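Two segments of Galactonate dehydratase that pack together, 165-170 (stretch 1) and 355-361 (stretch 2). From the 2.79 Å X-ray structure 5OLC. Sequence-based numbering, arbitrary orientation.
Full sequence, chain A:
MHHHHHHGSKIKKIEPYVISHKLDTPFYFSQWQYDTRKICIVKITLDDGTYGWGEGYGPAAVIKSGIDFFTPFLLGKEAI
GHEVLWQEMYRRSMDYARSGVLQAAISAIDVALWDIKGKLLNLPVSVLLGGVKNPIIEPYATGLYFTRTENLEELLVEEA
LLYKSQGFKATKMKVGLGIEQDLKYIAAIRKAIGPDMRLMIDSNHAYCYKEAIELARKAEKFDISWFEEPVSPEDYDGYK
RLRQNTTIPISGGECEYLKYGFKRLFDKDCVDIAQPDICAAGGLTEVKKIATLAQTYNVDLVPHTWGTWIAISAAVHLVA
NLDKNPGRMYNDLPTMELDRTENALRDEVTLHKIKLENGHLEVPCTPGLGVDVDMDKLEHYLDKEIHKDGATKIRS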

# COMPACT_ATOMS: atom_id res chain seq x y z
N SER A 165 -32.93 38.35 1.27
CA SER A 165 -33.39 39.71 0.97
C SER A 165 -32.20 40.66 0.76
O SER A 165 -32.29 41.57 -0.07
CB SER A 165 -34.26 40.24 2.10
OG SER A 165 -35.35 39.36 2.34
N GLN A 166 -31.10 40.44 1.50
CA GLN A 166 -29.86 41.22 1.41
C GLN A 166 -29.03 40.92 0.14
O GLN A 166 -27.97 41.52 -0.06
CB GLN A 166 -29.01 41.05 2.69
CG GLN A 166 -29.50 41.91 3.84
CD GLN A 166 -28.50 41.96 4.96
OE1 GLN A 166 -28.58 41.22 5.94
NE2 GLN A 166 -27.55 42.88 4.86
N GLY A 167 -29.52 39.99 -0.69
CA GLY A 167 -28.90 39.61 -1.96
C GLY A 167 -28.05 38.35 -1.96
O GLY A 167 -27.73 37.85 -3.04
N PHE A 168 -27.65 37.84 -0.77
CA PHE A 168 -26.81 36.65 -0.61
C PHE A 168 -27.27 35.45 -1.42
O PHE A 168 -28.46 35.18 -1.50
CB PHE A 168 -26.63 36.27 0.86
CG PHE A 168 -25.79 37.23 1.65
CD1 PHE A 168 -24.40 37.09 1.71
CD2 PHE A 168 -26.37 38.27 2.35
CE1 PHE A 168 -23.61 37.98 2.44
CE2 PHE A 168 -25.58 39.16 3.09
CZ PHE A 168 -24.21 39.01 3.13
N LYS A 169 -26.30 34.78 -2.08
CA LYS A 169 -26.53 33.63 -2.96
C LYS A 169 -26.38 32.30 -2.21
O LYS A 169 -26.82 31.25 -2.71
CB LYS A 169 -25.57 33.69 -4.17
CG LYS A 169 -25.46 35.05 -4.88
CD LYS A 169 -26.67 35.40 -5.78
CE LYS A 169 -26.50 36.70 -6.52
NZ LYS A 169 -26.74 37.90 -5.67
N ALA A 170 -25.76 32.35 -1.02
CA ALA A 170 -25.51 31.19 -0.16
C ALA A 170 -25.48 31.56 1.32
O ALA A 170 -25.13 32.69 1.67
CB ALA A 170 -24.18 30.56 -0.54
N LYS A 355 -16.78 47.05 -1.02
CA LYS A 355 -18.19 47.28 -1.33
C LYS A 355 -18.97 45.99 -1.59
O LYS A 355 -18.55 45.16 -2.39
CB LYS A 355 -18.32 48.21 -2.54
N LEU A 356 -20.15 45.86 -0.95
CA LEU A 356 -21.03 44.70 -1.11
C LEU A 356 -22.46 45.12 -1.44
O LEU A 356 -23.13 45.73 -0.60
CB LEU A 356 -21.01 43.78 0.12
CG LEU A 356 -21.84 42.49 -0.01
CD1 LEU A 356 -21.04 41.29 0.38
CD2 LEU A 356 -23.15 42.57 0.78
N GLU A 357 -22.94 44.75 -2.62
CA GLU A 357 -24.31 45.04 -3.05
C GLU A 357 -24.90 43.88 -3.86
O GLU A 357 -24.36 43.49 -4.90
CB GLU A 357 -24.40 46.39 -3.79
CG GLU A 357 -24.91 47.52 -2.92
CD GLU A 357 -24.14 48.83 -2.98
OE1 GLU A 357 -23.66 49.28 -1.91
OE2 GLU A 357 -24.03 49.42 -4.08
N ASN A 358 -26.01 43.33 -3.34
CA ASN A 358 -26.77 42.20 -3.89
C ASN A 358 -25.90 40.93 -4.05
O ASN A 358 -25.64 40.46 -5.16
CB ASN A 358 -27.53 42.57 -5.18
CG ASN A 358 -28.75 41.70 -5.38
OD1 ASN A 358 -29.81 41.93 -4.79
ND2 ASN A 358 -28.62 40.65 -6.19
N GLY A 359 -25.44 40.42 -2.90
CA GLY A 359 -24.65 39.21 -2.78
C GLY A 359 -23.24 39.24 -3.33
O GLY A 359 -22.45 38.34 -3.04
N HIS A 360 -22.90 40.26 -4.14
CA HIS A 360 -21.59 40.38 -4.76
C HIS A 360 -20.70 41.39 -4.06
O HIS A 360 -21.12 42.52 -3.81
CB HIS A 360 -21.67 40.67 -6.28
CG HIS A 360 -22.41 39.63 -7.08
ND1 HIS A 360 -22.34 38.27 -6.78
CD2 HIS A 360 -23.18 39.78 -8.19
CE1 HIS A 360 -23.09 37.66 -7.68
NE2 HIS A 360 -23.62 38.53 -8.55
N LEU A 361 -19.47 40.95 -3.75
CA LEU A 361 -18.40 41.69 -3.10
C LEU A 361 -17.41 42.07 -4.19
O LEU A 361 -17.20 41.29 -5.12
CB LEU A 361 -17.73 40.80 -2.06
CG LEU A 361 -16.93 41.50 -0.98
CD1 LEU A 361 -17.32 41.02 0.37
CD2 LEU A 361 -15.46 41.30 -1.20
O HOH W 1 -23.52 35.60 -2.22

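The contact is small, burying 316 Å² summed over both sides, and it joins the end of a helix to a tight β turn nearly two hundred residues further along the chain. Ser165 lies in the last part of the helix; its CA-to-CB bond points away from the turn, and its hydroxyl is satisfied elsewhere in the structure. The CA-to-CB bond of Gln166 points sideways and the residue is exposed, so its contribution comes from the backbone: Gln166 O lies 4.0 Å from Gly359 N.

Gly167 ends the helix in a Schellman motif, with a phi of 98°. At these backbone angles a CB would be jammed against the carbonyl O of Gln166, which by itself calls for glycine. The neighbouring stretch adds a second reason, since an ideal CB on Gly167 would stand only 2.4 Å from Asn358 CA. Without one, the two backbones approach closely, Gly167 CA and Asn358 CA being 3.9 Å apart. The turn, type I' from Glu357 to His360, is closed by a hydrogen bond from Glu357 N to His360 O of 3.1 Å. Asn358 and Gly359 occupy its centre with positive phi, a conformation that asparagine tolerates well and glycine adopts easily. Gly359 is also sterically constrained: an ideal CB on Gly359 would fall 2.4 Å from Gly167 O. Gly359 CA instead approaches Gly167 O at 3.4 Å, in a CA-H...O contact.

Phe168 starts with its CA-to-CB bond directed away from stretch 2, but the ring, with chi1 in the m well, brings its end back nearer. Phe168 CZ lies 4.4 Å from Leu356 CD2, a loose apolar contact met obliquely by the ring. A large hydrophobic residue suits this buried position.

Lys169 supplies the polar clasp. Its CA-to-CB bond points toward the turn, and the m, m, t, m side chain bends so that Lys169 NZ donates to Asn358 O across the contact at 2.8 Å and to Gly167 O within its own stretch, also at 2.8 Å. One ammonium group thus ties the helix end to the turn through two carbonyls, a task suited to lysine's long, flexible chain and its several donor hydrogens. NZ also lies over one face of the His360 ring, while Lys169 CE comes within 3.7 Å of His360 CE1. A water adds a bridge, accepting from Lys169 N at 2.9 Å and donating to Gly359 O at 3.1 Å.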